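Local coordinates for hypothetical protein PA3352 (Pseudomonas aeruginosa, PDB 2FUP), which is uncharacterised but probably acts as an FlgN-type flagella synthesis protein, which in its family serves as an export chaperone for hook-filament junction proteins, at residues A63-E68 with A79-E84. Sequence-based numbering, arbitrary orientation.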
loop_
_atom_site.group_PDB
_atom_site.type_symbol
_atom_site.label_atom_id
_atom_site.label_comp_id
_atom_site.label_asym_id
_atom_site.label_seq_id
_atom_site.Cartn_x
_atom_site.Cartn_y
_atom_site.Cartn_z
ATOM N N ALA A 63 3.294 -11.608 -0.290
ATOM C CA ALA A 63 2.432 -12.802 -0.258
ATOM C C ALA A 63 3.266 -14.055 -0.580
ATOM O O ALA A 63 3.078 -15.122 0.048
ATOM C CB ALA A 63 1.259 -12.685 -1.295
ATOM N N GLU A 64 4.183 -13.943 -1.578
ATOM C CA GLU A 64 4.998 -15.082 -1.962
ATOM C C GLU A 64 5.956 -15.512 -0.850
ATOM O O GLU A 64 6.146 -16.704 -0.599
ATOM C CB GLU A 64 5.745 -14.806 -3.269
ATOM C CG GLU A 64 6.583 -15.975 -3.840
ATOM C CD GLU A 64 5.813 -17.251 -4.173
ATOM O OE1 GLU A 64 4.602 -17.119 -4.457
ATOM O OE2 GLU A 64 6.440 -18.383 -4.197
ATOM N N ILE A 65 6.525 -14.544 -0.133
ATOM C CA ILE A 65 7.402 -14.864 0.955
ATOM C C ILE A 65 6.603 -15.637 2.008
ATOM O O ILE A 65 7.083 -16.653 2.563
ATOM C CB ILE A 65 8.061 -13.571 1.500
ATOM C CG1 ILE A 65 9.041 -13.048 0.464
ATOM C CG2 ILE A 65 8.685 -13.826 2.832
ATOM C CD1 ILE A 65 9.595 -11.689 0.766
ATOM N N LEU A 66 5.435 -15.132 2.395
ATOM C CA LEU A 66 4.670 -15.820 3.423
ATOM C C LEU A 66 4.186 -17.197 2.961
ATOM O O LEU A 66 4.248 -18.174 3.733
ATOM C CB LEU A 66 3.489 -14.959 3.918
ATOM C CG LEU A 66 3.848 -13.600 4.534
ATOM C CD1 LEU A 66 2.579 -12.806 4.863
ATOM C CD2 LEU A 66 4.692 -13.824 5.739
ATOM N N ARG A 67 3.744 -17.293 1.709
ATOM C CA ARG A 67 3.291 -18.569 1.205
ATOM C C ARG A 67 4.394 -19.640 1.215
ATOM O O ARG A 67 4.153 -20.780 1.624
ATOM C CB ARG A 67 2.790 -18.347 -0.221
ATOM C CG ARG A 67 2.270 -19.452 -1.092
ATOM C CD ARG A 67 1.987 -18.808 -2.492
ATOM N NE ARG A 67 0.855 -17.874 -2.482
ATOM C CZ ARG A 67 0.835 -16.709 -3.071
ATOM N NH1 ARG A 67 1.893 -16.247 -3.719
ATOM N NH2 ARG A 67 -0.250 -15.941 -3.034
ATOM N N GLU A 68 5.599 -19.245 0.806
ATOM C CA GLU A 68 6.716 -20.165 0.773
ATOM C C GLU A 68 7.112 -20.559 2.168
ATOM O O GLU A 68 7.605 -21.677 2.372
ATOM C CB GLU A 68 7.897 -19.571 0.024
ATOM C CG GLU A 68 7.605 -19.397 -1.447
ATOM C CD GLU A 68 8.840 -18.898 -2.260
ATOM O OE1 GLU A 68 9.972 -18.850 -1.662
ATOM O OE2 GLU A 68 8.661 -18.500 -3.440
ATOM N N ALA A 79 2.587 -12.955 12.000
ATOM C CA ALA A 79 3.070 -13.154 13.375
ATOM C C ALA A 79 3.798 -14.443 13.584
ATOM O O ALA A 79 4.815 -14.532 14.323
ATOM C CB ALA A 79 1.925 -13.026 14.341
ATOM N N ARG A 80 3.343 -15.502 12.936
ATOM C CA ARG A 80 4.067 -16.770 12.977
ATOM C C ARG A 80 5.445 -16.687 12.323
ATOM O O ARG A 80 6.438 -17.174 12.824
ATOM C CB ARG A 80 3.252 -17.885 12.324
ATOM C CG ARG A 80 3.981 -19.242 12.288
ATOM C CD ARG A 80 4.204 -19.808 13.680
ATOM N NE ARG A 80 5.322 -20.752 13.704
ATOM C CZ ARG A 80 6.582 -20.442 14.018
ATOM N NH1 ARG A 80 6.931 -19.209 14.364
ATOM N NH2 ARG A 80 7.509 -21.392 14.001
ATOM N N TYR A 81 5.469 -16.041 11.167
ATOM C CA TYR A 81 6.739 -15.796 10.496
ATOM C C TYR A 81 7.707 -15.014 11.394
ATOM O O TYR A 81 8.908 -15.295 11.411
ATOM C CB TYR A 81 6.469 -15.008 9.219
ATOM C CG TYR A 81 7.658 -14.736 8.345
ATOM C CD1 TYR A 81 8.035 -15.619 7.381
ATOM C CD2 TYR A 81 8.372 -13.559 8.481
ATOM C CE1 TYR A 81 9.123 -15.351 6.567
ATOM C CE2 TYR A 81 9.459 -13.271 7.700
ATOM C CZ TYR A 81 9.830 -14.169 6.729
ATOM O OH TYR A 81 10.911 -13.912 5.883
ATOM N N ALA A 82 7.181 -14.011 12.059
ATOM C CA ALA A 82 7.953 -13.082 12.863
ATOM C C ALA A 82 8.454 -13.632 14.200
ATOM O O ALA A 82 9.367 -13.048 14.812
ATOM C CB ALA A 82 7.075 -11.879 13.136
ATOM N N ARG A 83 7.781 -14.666 14.678
ATOM C CA ARG A 83 7.874 -15.075 16.078
ATOM C C ARG A 83 9.302 -15.207 16.577
ATOM O O ARG A 83 9.593 -14.729 17.685
ATOM C CB ARG A 83 7.080 -16.394 16.257
ATOM C CG ARG A 83 7.099 -17.041 17.645
ATOM C CD ARG A 83 6.629 -18.528 17.548
ATOM N NE ARG A 83 5.271 -18.637 17.011
ATOM N N GLU A 84 10.145 -15.895 15.837
ATOM C CA GLU A 84 11.530 -16.115 16.289
ATOM C C GLU A 84 12.550 -15.186 15.607
ATOM O O GLU A 84 13.774 -15.445 15.665
ATOM C CB GLU A 84 11.907 -17.559 16.062
ATOM C CG GLU A 84 10.991 -18.541 16.788
ATOM C CD GLU A 84 11.222 -18.548 18.296
#
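Y81 reaches across to I65 and L66 and makes every contact between 63-68 and 79-84. Y81 CB lies 4.1 Å from L66 CD2. The same methyl meets the root of the ring, with Y81 CG 4.1 Å from L66 CD2, and it also touches Y81 CD1. The two side chains cross at about a right angle. CG of Y81 stands anti to the backbone N (chi1 -176°), and from there the ring extends toward helix 39-68. Further out the neighbour changes. CE1 and CZ of Y81 lie beside I65, with Y81 CE1 4.1 Å from I65 CG2. The hydroxyl comes nearest, Y81 OH being 3.8 Å from I65 CG2. Both methyls approach the ring obliquely.

The fold is an all-helical bundle built on three long helices, 7-34, 39-68 and 88-114. This contact sits near one end of it, where a loop leads from helix 39-68 to the short helix 75-82, which lies across from its last turns. L8 of helix 7-34 touches both I65 and Y81, and L91 of helix 88-114 also packs on Y81. I65 also meets T7 and L11 of helix 7-34. L66 is buried, with V71 and L73 of the connecting loop against it.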